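PDB 3OO8: ABC transporter binding protein AcbH from Actinoplanes, which serves as the extracellular solute receptor of an ABC transporter, with an exclusive substrate preference for beta-D-galactopyranose. Local coordinates for residues Arg230-Ala233 / Ala234-Lys238; Asn72-Ser75 / Asn76-Gln79; Val215-Asp219 / Pro220-Lys224; Lys148-Phe151 / Gln152-Tyr156; Pro377-Ala380 / Asn381-Ile384. The protein carries 2 engineered substitutions. One frame throughout, in Å; residues are numbered along the deposited sequence.

Interaction 1: residues Arg230-Ala233 / Ala234-Lys238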
# COMPACT_ATOMS: atom_id res chain seq x y z
N ARG A 230 -9.62 20.97 -1.38
CA ARG A 230 -10.20 22.16 -0.72
C ARG A 230 -11.64 21.87 -0.37
O ARG A 230 -12.12 22.27 0.70
CB ARG A 230 -10.06 23.43 -1.58
CG ARG A 230 -8.64 23.97 -1.55
CD ARG A 230 -8.38 25.12 -2.51
NE ARG A 230 -9.36 26.20 -2.43
CZ ARG A 230 -10.04 26.66 -3.47
NH1 ARG A 230 -9.85 26.15 -4.69
NH2 ARG A 230 -10.91 27.65 -3.31
N GLU A 231 -12.35 21.19 -1.26
CA GLU A 231 -13.74 20.83 -0.98
C GLU A 231 -13.81 19.78 0.12
O GLU A 231 -14.54 19.94 1.12
CB GLU A 231 -14.47 20.32 -2.21
CG GLU A 231 -15.85 19.84 -1.82
CD GLU A 231 -16.76 19.48 -2.96
OE1 GLU A 231 -16.26 19.12 -4.05
OE2 GLU A 231 -17.99 19.55 -2.75
N LEU A 232 -13.04 18.71 -0.04
CA LEU A 232 -13.01 17.62 0.92
C LEU A 232 -12.72 18.09 2.35
O LEU A 232 -13.32 17.57 3.30
CB LEU A 232 -11.95 16.57 0.50
CG LEU A 232 -11.84 15.30 1.36
CD1 LEU A 232 -13.09 14.44 1.37
CD2 LEU A 232 -10.62 14.48 0.96
N ALA A 233 -11.79 19.03 2.48
CA ALA A 233 -11.32 19.50 3.78
C ALA A 233 -12.43 20.13 4.61
O ALA A 233 -12.32 20.16 5.84
CB ALA A 233 -10.15 20.47 3.60
N ALA A 234 -13.48 20.59 3.94
CA ALA A 234 -14.65 21.13 4.67
C ALA A 234 -15.27 20.06 5.58
O ALA A 234 -15.98 20.39 6.54
CB ALA A 234 -15.71 21.63 3.69
N TYR A 235 -15.06 18.79 5.23
CA TYR A 235 -15.68 17.67 5.94
C TYR A 235 -14.70 16.84 6.74
O TYR A 235 -15.08 15.82 7.31
CB TYR A 235 -16.50 16.80 4.99
CG TYR A 235 -17.39 17.69 4.17
CD1 TYR A 235 -18.46 18.34 4.75
CD2 TYR A 235 -17.10 17.97 2.84
CE1 TYR A 235 -19.24 19.22 4.03
CE2 TYR A 235 -17.88 18.82 2.10
CZ TYR A 235 -18.97 19.45 2.70
OH TYR A 235 -19.76 20.33 1.99
N GLN A 236 -13.44 17.28 6.78
CA GLN A 236 -12.42 16.60 7.55
C GLN A 236 -12.26 17.19 8.94
O GLN A 236 -12.27 18.41 9.13
CB GLN A 236 -11.06 16.64 6.84
CG GLN A 236 -11.07 15.85 5.52
CD GLN A 236 -9.72 15.83 4.84
OE1 GLN A 236 -9.09 16.88 4.64
NE2 GLN A 236 -9.25 14.62 4.48
N GLN A 237 -12.04 16.31 9.90
CA GLN A 237 -11.90 16.71 11.30
C GLN A 237 -10.91 17.86 11.51
O GLN A 237 -9.81 17.86 10.95
CB GLN A 237 -11.42 15.51 12.08
CG GLN A 237 -11.61 15.65 13.58
CD GLN A 237 -11.22 14.39 14.31
OE1 GLN A 237 -10.63 13.48 13.73
NE2 GLN A 237 -11.57 14.31 15.59
N LYS A 238 -11.28 18.85 12.31
CA LYS A 238 -10.38 19.97 12.60
C LYS A 238 -9.23 19.57 13.52
O LYS A 238 -9.27 18.55 14.18
CB LYS A 238 -11.17 21.15 13.19
CG LYS A 238 -12.09 21.80 12.13
CD LYS A 238 -12.89 23.01 12.66
CE LYS A 238 -11.98 24.15 13.10
NZ LYS A 238 -12.75 25.23 13.78
O HOH W 1 -18.72 21.38 -0.35
O HOH W 2 -10.97 20.83 8.26
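Turned at chi1 -65° so that CG lies opposite its carbonyl carbon, and extended from there on, the side chain of Gln236 runs back across Leu232, whose own CG stands opposite its backbone N (chi1 -177°). The amide straddles the last turn: its NE2 comes to 3.8 Å from Leu232 CD2, while its OE1 lies 3.5 Å from Ala233 CA. That OE1 is held by an outside donor, Trp229 NE1, which fixes the rotation of the amide. With an alanine here, Trp229 NE1 would probably lose its acceptor and the flank of Leu232 its cover.

The backbone beneath is wound tightly, with successive bonds from each residue to the third before it. Ala234 N donates to Glu231 O (3.1 Å) and Tyr235 N to Leu232 O (2.9 Å); Gln236 N to Ala233 O is weak. Water 2 spans Ala233 O and Gln236 O.

On another side Tyr235 lays one ring face against the methyl of Ala234, with Ala234 CB 3.8 Å above the plane of the Tyr235 ring, over its centre. Its OH shares water 1 with Glu231 OE2, 2.8 Å from Tyr235 OH, and also bonds Arg170, while Glu231 OE1 accepts from Trp162 NE1. Leu232 and Tyr235 pack on helix 162-174 and strand 178-181, and the backbone of Tyr235 and Gln237 bonds that of Leu180. The i to i+3 bonding is that of 3-10 turns, here carrying the chain from helix 220-232 to the edge of strand 178-181 in this class 2 solute-binding fold.

Interaction 2: residues Asn72-Ser75 / Asn76-Gln79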
# COMPACT_ATOMS: atom_id res chain seq x y z
N ASN A 72 17.39 0.21 5.31
CA ASN A 72 18.41 1.27 5.18
C ASN A 72 19.65 0.81 4.42
O ASN A 72 20.29 1.62 3.73
CB ASN A 72 18.79 1.85 6.54
CG ASN A 72 17.70 2.71 7.14
OD1 ASN A 72 16.82 3.23 6.44
ND2 ASN A 72 17.75 2.86 8.47
N ASN A 73 19.97 -0.49 4.51
CA ASN A 73 21.18 -1.01 3.88
C ASN A 73 20.96 -1.66 2.51
O ASN A 73 21.91 -2.19 1.92
CB ASN A 73 21.88 -2.01 4.83
CG ASN A 73 23.26 -2.47 4.32
OD1 ASN A 73 24.14 -1.65 4.01
ND2 ASN A 73 23.46 -3.79 4.28
N ILE A 74 19.74 -1.61 2.00
CA ILE A 74 19.43 -2.38 0.78
C ILE A 74 20.36 -2.24 -0.42
O ILE A 74 20.79 -3.23 -1.00
CB ILE A 74 17.92 -2.24 0.37
CG1 ILE A 74 17.54 -3.27 -0.70
CG2 ILE A 74 17.58 -0.82 -0.06
CD1 ILE A 74 17.64 -4.69 -0.24
N SER A 75 20.67 -1.01 -0.83
CA SER A 75 21.50 -0.82 -2.03
C SER A 75 22.90 -1.42 -1.79
O SER A 75 23.44 -2.14 -2.65
CB SER A 75 21.56 0.67 -2.40
OG SER A 75 22.32 0.84 -3.60
N ASN A 76 23.49 -1.13 -0.64
CA ASN A 76 24.83 -1.65 -0.29
C ASN A 76 24.80 -3.17 -0.21
O ASN A 76 25.71 -3.87 -0.67
CB ASN A 76 25.29 -1.09 1.06
CG ASN A 76 26.69 -1.57 1.46
OD1 ASN A 76 27.64 -1.44 0.69
ND2 ASN A 76 26.81 -2.10 2.66
N TYR A 77 23.71 -3.67 0.38
CA TYR A 77 23.49 -5.11 0.51
C TYR A 77 23.47 -5.83 -0.84
O TYR A 77 24.15 -6.86 -1.00
CB TYR A 77 22.20 -5.35 1.29
CG TYR A 77 21.67 -6.78 1.26
CD1 TYR A 77 22.15 -7.75 2.15
CD2 TYR A 77 20.64 -7.13 0.40
CE1 TYR A 77 21.64 -9.07 2.12
CE2 TYR A 77 20.12 -8.42 0.39
CZ TYR A 77 20.62 -9.38 1.25
OH TYR A 77 20.07 -10.66 1.23
N LEU A 78 22.72 -5.31 -1.80
CA LEU A 78 22.63 -5.91 -3.11
C LEU A 78 23.97 -5.83 -3.85
O LEU A 78 24.30 -6.69 -4.68
CB LEU A 78 21.55 -5.20 -3.94
CG LEU A 78 20.14 -5.44 -3.40
CD1 LEU A 78 19.13 -4.53 -4.08
CD2 LEU A 78 19.75 -6.91 -3.60
N GLN A 79 24.76 -4.81 -3.55
CA GLN A 79 26.03 -4.64 -4.28
C GLN A 79 27.18 -5.43 -3.68
O GLN A 79 28.22 -5.58 -4.33
CB GLN A 79 26.37 -3.16 -4.39
CG GLN A 79 25.30 -2.41 -5.16
CD GLN A 79 25.63 -0.97 -5.39
OE1 GLN A 79 26.51 -0.64 -6.18
NE2 GLN A 79 24.89 -0.08 -4.73
O HOH W 3 22.52 1.22 1.09
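Ile74 and Leu78 form the tight side, lying side by side and pointing the same way, with Ile74 CG1 3.9 Å from Leu78 CD1. Leu78 CG also presses on the carbonyl of its partner, 3.3 Å from Ile74 O. The tip of Ile74 reaches Tyr77 as well: with CG1 opposite the backbone N (chi1 -168°), CD1 comes obliquely to the ring at CD2. Around them close Phe97 and Arg93 of helix 92-99 and Trp88 of strand 85-89, while Tyr77 OH bonds Asp83.

The Ile74 contacts with Tyr77 and Leu78 are i to i+3 and i to i+4 packing along the amphipathic helix 67-79, the same helix that supplies His67 and Gln71 to the galactose site.

The other side is polar and more open. Asn76 ND2 donates to Asn73 OD1 at 3.0 Å, in the carbonyl plane and on a lone pair, although the two amide planes stand 64° apart. Farther along the helix, Gln79 grips Ser75 O twice, from opposite faces of its carbonyl plane: the backbone N at 3.1 Å and NE2 at 3.3 Å. NE2 also makes a weak bond to Ser75 OG. Water 3 accepts from Asn76 N and donates weakly to Asn72 O.

Interaction 3: residues Val215-Asp219 / Pro220-Lys224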
# COMPACT_ATOMS: atom_id res chain seq x y z
N VAL A 215 6.35 13.96 -14.76
CA VAL A 215 5.45 15.11 -14.84
C VAL A 215 5.87 15.98 -13.63
O VAL A 215 6.20 15.47 -12.57
CB VAL A 215 3.96 14.61 -14.67
CG1 VAL A 215 3.04 15.71 -14.16
CG2 VAL A 215 3.46 13.99 -15.99
N PRO A 216 5.89 17.31 -13.79
CA PRO A 216 6.31 18.13 -12.64
C PRO A 216 5.20 18.40 -11.62
O PRO A 216 4.02 18.28 -11.95
CB PRO A 216 6.68 19.47 -13.29
CG PRO A 216 5.88 19.51 -14.54
CD PRO A 216 5.59 18.11 -14.99
N TRP A 217 5.60 18.75 -10.40
CA TRP A 217 4.63 19.02 -9.34
C TRP A 217 3.85 20.28 -9.63
O TRP A 217 2.87 20.50 -8.95
CB TRP A 217 5.29 19.08 -7.97
CG TRP A 217 5.68 17.68 -7.52
CD1 TRP A 217 6.82 17.00 -7.87
CD2 TRP A 217 4.88 16.79 -6.75
NE1 TRP A 217 6.79 15.74 -7.30
CE2 TRP A 217 5.60 15.58 -6.63
CE3 TRP A 217 3.62 16.90 -6.12
CZ2 TRP A 217 5.12 14.48 -5.89
CZ3 TRP A 217 3.13 15.79 -5.37
CH2 TRP A 217 3.89 14.61 -5.28
N THR A 218 4.28 21.07 -10.60
CA THR A 218 3.58 22.28 -11.02
C THR A 218 2.52 21.98 -12.07
O THR A 218 1.83 22.90 -12.54
CB THR A 218 4.57 23.30 -11.59
OG1 THR A 218 5.50 22.61 -12.45
CG2 THR A 218 5.31 23.99 -10.47
N ASP A 219 2.38 20.71 -12.44
CA ASP A 219 1.43 20.36 -13.49
C ASP A 219 -0.00 20.67 -13.09
O ASP A 219 -0.34 20.54 -11.92
CB ASP A 219 1.54 18.89 -13.83
CG ASP A 219 0.74 18.52 -15.06
OD1 ASP A 219 1.26 18.74 -16.18
OD2 ASP A 219 -0.37 17.97 -14.92
N PRO A 220 -0.86 21.10 -14.05
CA PRO A 220 -2.22 21.43 -13.60
C PRO A 220 -2.98 20.26 -12.98
O PRO A 220 -3.92 20.49 -12.25
CB PRO A 220 -2.92 21.87 -14.89
CG PRO A 220 -1.81 22.41 -15.75
CD PRO A 220 -0.59 21.58 -15.42
N GLY A 221 -2.61 19.02 -13.30
CA GLY A 221 -3.30 17.88 -12.69
C GLY A 221 -3.14 17.88 -11.18
O GLY A 221 -4.00 17.36 -10.45
N VAL A 222 -2.00 18.40 -10.72
CA VAL A 222 -1.72 18.50 -9.29
C VAL A 222 -2.55 19.60 -8.67
O VAL A 222 -3.04 19.48 -7.54
CB VAL A 222 -0.21 18.68 -9.01
CG1 VAL A 222 0.03 18.90 -7.55
CG2 VAL A 222 0.52 17.43 -9.44
N THR A 223 -2.71 20.71 -9.39
CA THR A 223 -3.58 21.78 -8.92
C THR A 223 -4.98 21.24 -8.74
O THR A 223 -5.64 21.55 -7.75
CB THR A 223 -3.64 22.95 -9.93
OG1 THR A 223 -2.31 23.29 -10.35
CG2 THR A 223 -4.27 24.18 -9.24
N LYS A 224 -5.42 20.40 -9.67
CA LYS A 224 -6.77 19.84 -9.61
C LYS A 224 -6.96 18.93 -8.42
O LYS A 224 -8.06 18.90 -7.83
CB LYS A 224 -7.11 19.10 -10.89
CG LYS A 224 -7.38 19.99 -12.09
CD LYS A 224 -7.73 19.10 -13.26
CE LYS A 224 -6.91 17.82 -13.13
NZ LYS A 224 -6.73 17.10 -14.39
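Asp219 is the N-cap of helix 220-232, and its OD2 accepts from Gly221 N at 3.0 Å. A chi1 of -171° sets CG opposite the backbone N and beside the carbonyl carbon, which swings the carboxylate forward over the start of the helix. The donor meets OD2 from above the carboxylate plane, 40° out of it. Tyr206 OH makes a second bond to the same oxygen, so the carboxylate is held from the helix and from helix 204-212 at once; the nearby helix start is likely to stabilise its negative charge.

Pro220, the first residue of the helix, has no N-H to satisfy, and its ring crosses the aspartate side chain at about a right angle, with CD 3.4 Å from Asp219 CG. Before the cap, a type I beta turn from Pro216 to Asp219 is closed by Asp219 N bonding Pro216 O.

Val222 points back at this turn. With CG1 opposite its own N (chi1 175°), that methyl touches Trp217 O at 3.5 Å and lies obliquely beside the indole, 4.4 Å from CE3 of Trp217. The indole itself goes to helices 396-413 and 377-392. Thr223 OG1 bonds Gln403 NE2 of helix 396-413.

Asp219 O serves two helix donors unequally: Val222 N at 3.0 Å and Thr223 N in a weak bond of 3.5 Å.

Interaction 4: residues Lys148-Phe151 / Gln152-Tyr156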
# COMPACT_ATOMS: atom_id res chain seq x y z
N LYS A 148 -21.20 -0.10 10.69
CA LYS A 148 -22.43 -0.57 10.03
C LYS A 148 -23.68 -0.18 10.79
O LYS A 148 -24.66 0.28 10.19
CB LYS A 148 -22.41 -2.08 9.88
CG LYS A 148 -21.44 -2.54 8.79
CD LYS A 148 -21.36 -4.07 8.73
CE LYS A 148 -20.66 -4.64 9.92
NZ LYS A 148 -20.38 -6.10 9.70
N SER A 149 -23.63 -0.37 12.10
CA SER A 149 -24.77 0.00 12.95
C SER A 149 -25.19 1.47 12.82
O SER A 149 -26.39 1.81 12.89
CB SER A 149 -24.49 -0.38 14.40
OG SER A 149 -23.51 0.48 14.98
N VAL A 150 -24.22 2.36 12.63
CA VAL A 150 -24.50 3.79 12.48
C VAL A 150 -25.16 4.07 11.13
O VAL A 150 -26.17 4.77 11.04
CB VAL A 150 -23.22 4.65 12.65
CG1 VAL A 150 -23.47 6.13 12.31
CG2 VAL A 150 -22.60 4.46 14.03
N PHE A 151 -24.58 3.52 10.05
CA PHE A 151 -25.18 3.71 8.75
C PHE A 151 -26.61 3.14 8.74
O PHE A 151 -27.51 3.75 8.18
CB PHE A 151 -24.30 3.03 7.68
CG PHE A 151 -23.21 3.92 7.13
CD1 PHE A 151 -22.35 4.60 7.96
CD2 PHE A 151 -23.04 4.03 5.74
CE1 PHE A 151 -21.36 5.43 7.44
CE2 PHE A 151 -22.05 4.87 5.20
CZ PHE A 151 -21.19 5.54 6.05
N GLN A 152 -26.79 1.97 9.34
CA GLN A 152 -28.12 1.34 9.44
C GLN A 152 -29.11 2.22 10.23
O GLN A 152 -30.24 2.44 9.78
CB GLN A 152 -28.00 -0.05 10.08
CG GLN A 152 -27.40 -1.08 9.10
CD GLN A 152 -26.78 -2.33 9.76
OE1 GLN A 152 -26.84 -2.51 10.97
NE2 GLN A 152 -26.17 -3.17 8.94
N SER A 153 -28.68 2.74 11.36
CA SER A 153 -29.54 3.53 12.24
C SER A 153 -29.91 4.91 11.67
O SER A 153 -31.07 5.37 11.79
CB SER A 153 -28.84 3.70 13.59
OG SER A 153 -29.69 4.34 14.52
N LYS A 154 -28.93 5.57 11.06
CA LYS A 154 -29.11 6.93 10.55
C LYS A 154 -29.57 7.07 9.11
O LYS A 154 -29.74 8.19 8.62
CB LYS A 154 -27.84 7.74 10.73
CG LYS A 154 -27.32 7.81 12.14
CD LYS A 154 -26.43 9.04 12.30
CE LYS A 154 -26.33 9.53 13.74
NZ LYS A 154 -27.65 9.90 14.36
N GLY A 155 -29.76 5.93 8.45
CA GLY A 155 -30.16 5.89 7.05
C GLY A 155 -29.08 6.40 6.09
O GLY A 155 -29.41 7.09 5.13
N TYR A 156 -27.82 6.07 6.36
CA TYR A 156 -26.71 6.44 5.48
C TYR A 156 -26.47 5.30 4.50
O TYR A 156 -26.37 4.13 4.91
CB TYR A 156 -25.42 6.64 6.27
CG TYR A 156 -25.47 7.74 7.32
CD1 TYR A 156 -26.32 8.83 7.15
CD2 TYR A 156 -24.59 7.74 8.38
CE1 TYR A 156 -26.36 9.85 8.08
CE2 TYR A 156 -24.62 8.76 9.34
CZ TYR A 156 -25.50 9.81 9.16
OH TYR A 156 -25.54 10.85 10.06
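Phe151 and Tyr156 meet edge-to-face, the tyrosine edge toward the phenylalanine face, with ring centroids 5.5 Å apart and planes at 87°. Along Phe151, CB starts 3.6 Å from Tyr156 O. Chi1 -88° sets CG opposite the carbonyl carbon, bringing the ring under Tyr156 CB. CG lies 3.6 Å from Tyr156 CB, which sits over this face in a CH-pi contact. The ring flanks then diverge: CD2 touches the backbone, 3.4 Å from Tyr156 O, and beyond it CE2 is again under Tyr156 CB. CD1 instead lies in the plane of the other ring at its edge, 3.9 Å from Tyr156 CD2, and CE1 follows at 4.1 Å from Tyr156 CD2.

The chain leaves the helix at Gly155, which has positive phi, and Tyr156 N returns to Phe151 O at 3.0 Å, in the carbonyl plane and on a lone pair, the 6→1 bond known from Schellman motifs. With an alanine in place of Phe151, Tyr156 would probably lose the ring face beneath its CB and edge, and become freer to turn.

Val150 CG1 touches Tyr156 obliquely at CE2, and Lys154 CB lies over one face of the tyrosine ring, toward its rim. Further out, Phe151 meets Tyr146 of strand 134-147, and both rings rest on Met172 of helix 162-174, past whose end Asp175 takes the bond from Tyr156 OH.

Interaction 5: residues Pro377-Ala380 / Asn381-Ile384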
# COMPACT_ATOMS: atom_id res chain seq x y z
N PRO A 377 12.24 8.09 -1.07
CA PRO A 377 11.96 8.56 0.27
C PRO A 377 12.08 10.07 0.49
O PRO A 377 11.24 10.65 1.19
CB PRO A 377 12.97 7.78 1.12
CG PRO A 377 13.06 6.46 0.38
CD PRO A 377 13.03 6.84 -1.07
N ASP A 378 13.14 10.67 -0.03
CA ASP A 378 13.36 12.11 0.10
C ASP A 378 12.15 12.89 -0.47
O ASP A 378 11.78 13.94 0.08
CB ASP A 378 14.63 12.53 -0.65
CG ASP A 378 15.92 12.30 0.14
OD1 ASP A 378 15.88 11.90 1.32
OD2 ASP A 378 16.98 12.51 -0.47
N MET A 379 11.56 12.39 -1.56
CA MET A 379 10.43 13.10 -2.20
C MET A 379 9.17 12.95 -1.36
O MET A 379 8.48 13.92 -1.09
CB MET A 379 10.22 12.62 -3.64
CG MET A 379 9.22 13.49 -4.47
SD MET A 379 9.75 15.21 -4.68
CE MET A 379 8.48 16.14 -3.79
N ALA A 380 8.86 11.72 -0.94
CA ALA A 380 7.73 11.57 -0.01
C ALA A 380 7.87 12.37 1.27
O ALA A 380 6.89 12.94 1.76
CB ALA A 380 7.51 10.09 0.31
N ASN A 381 9.08 12.40 1.83
CA ASN A 381 9.27 13.15 3.09
C ASN A 381 9.09 14.65 2.87
O ASN A 381 8.52 15.35 3.73
CB ASN A 381 10.65 12.88 3.70
CG ASN A 381 10.74 11.50 4.29
OD1 ASN A 381 9.73 10.92 4.70
ND2 ASN A 381 11.95 10.94 4.31
N ALA A 382 9.48 15.13 1.70
CA ALA A 382 9.32 16.55 1.39
C ALA A 382 7.82 16.87 1.30
O ALA A 382 7.37 17.94 1.72
CB ALA A 382 10.04 16.86 0.06
N MET A 383 7.05 15.93 0.74
CA MET A 383 5.61 16.16 0.58
C MET A 383 4.88 16.16 1.92
O MET A 383 3.84 16.79 2.04
CB MET A 383 4.95 15.12 -0.35
CG MET A 383 5.38 15.23 -1.81
SD MET A 383 5.21 16.91 -2.49
CE MET A 383 3.49 17.27 -2.17
N ILE A 384 5.36 15.39 2.89
CA ILE A 384 4.73 15.39 4.21
C ILE A 384 4.52 16.79 4.76
O ILE A 384 3.41 17.16 5.16
CB ILE A 384 5.51 14.51 5.20
CG1 ILE A 384 5.30 13.03 4.83
CG2 ILE A 384 5.07 14.78 6.63
CD1 ILE A 384 6.11 12.03 5.66
O HOH W 4 14.33 11.92 3.86
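The amide of Asn381 lies with one face over the carbonyl of Pro377, whose oxygen is 3.3 Å from Asn381 CG. The amide hydrogens do not aim at that oxygen, which bonds the backbone instead: Asn381 N donates to Pro377 O at 2.9 Å. At the nitrogen edge of the amide, close to its plane, water 4 accepts from Asn381 ND2 at 2.6 Å. The same water donates to the flat carboxylate of Asp378 at OD1, so it bridges two polar groups three residues apart on the outer side of helix 377-392.

A sulfur contact fills the inner side. Met379 has CG opposite its backbone N (chi1 -169°), then bends at chi2 and chi3, which carries its methyl along the helix to Met383. CE ends 3.6 Å from Met383 SD and 3.8 Å from Met383 CG, the two side chains set at a slant to one another. The same methyl lies 4.2 Å from the methyl of Ala382. Both methionines pack on Trp217 and on helix 396-413, at Ala410 and Ala406.

Backbone bonds from each residue to the fourth before it run unbroken, ending with Ile384 N to Ala380 O at 3.1 Å. Ala380 touches Glu372, an engineered position, and Pro377 lies near Arg93. This is the start of an alpha helix that follows positions 372 and 373, which contact beta-D-galactose in a structure of this protein, and it packs beside that site in the class 2 solute-binding fold.

All five are partly buried. Interaction 5 is the most central, its centre about 16 Å from that of the chain; interaction 4 is the most peripheral, about 29 Å between centres, away from the sugar site and alone in relying on an aromatic pair. Interactions 1 and 3 stand at the two ends of helix 220-232: a carboxylate caps its start, turn bonds hold its exit. Interactions 3 and 5 touch, Trp217 CZ3 packing 3.5 Å from Met383 CE. Interaction 2 lies like interaction 5 within one helix, near galactose-binding residues; its apolar side is aliphatic and aromatic, that of interaction 5 thioether, and its polar side has direct amide bonds in place of a water bridge.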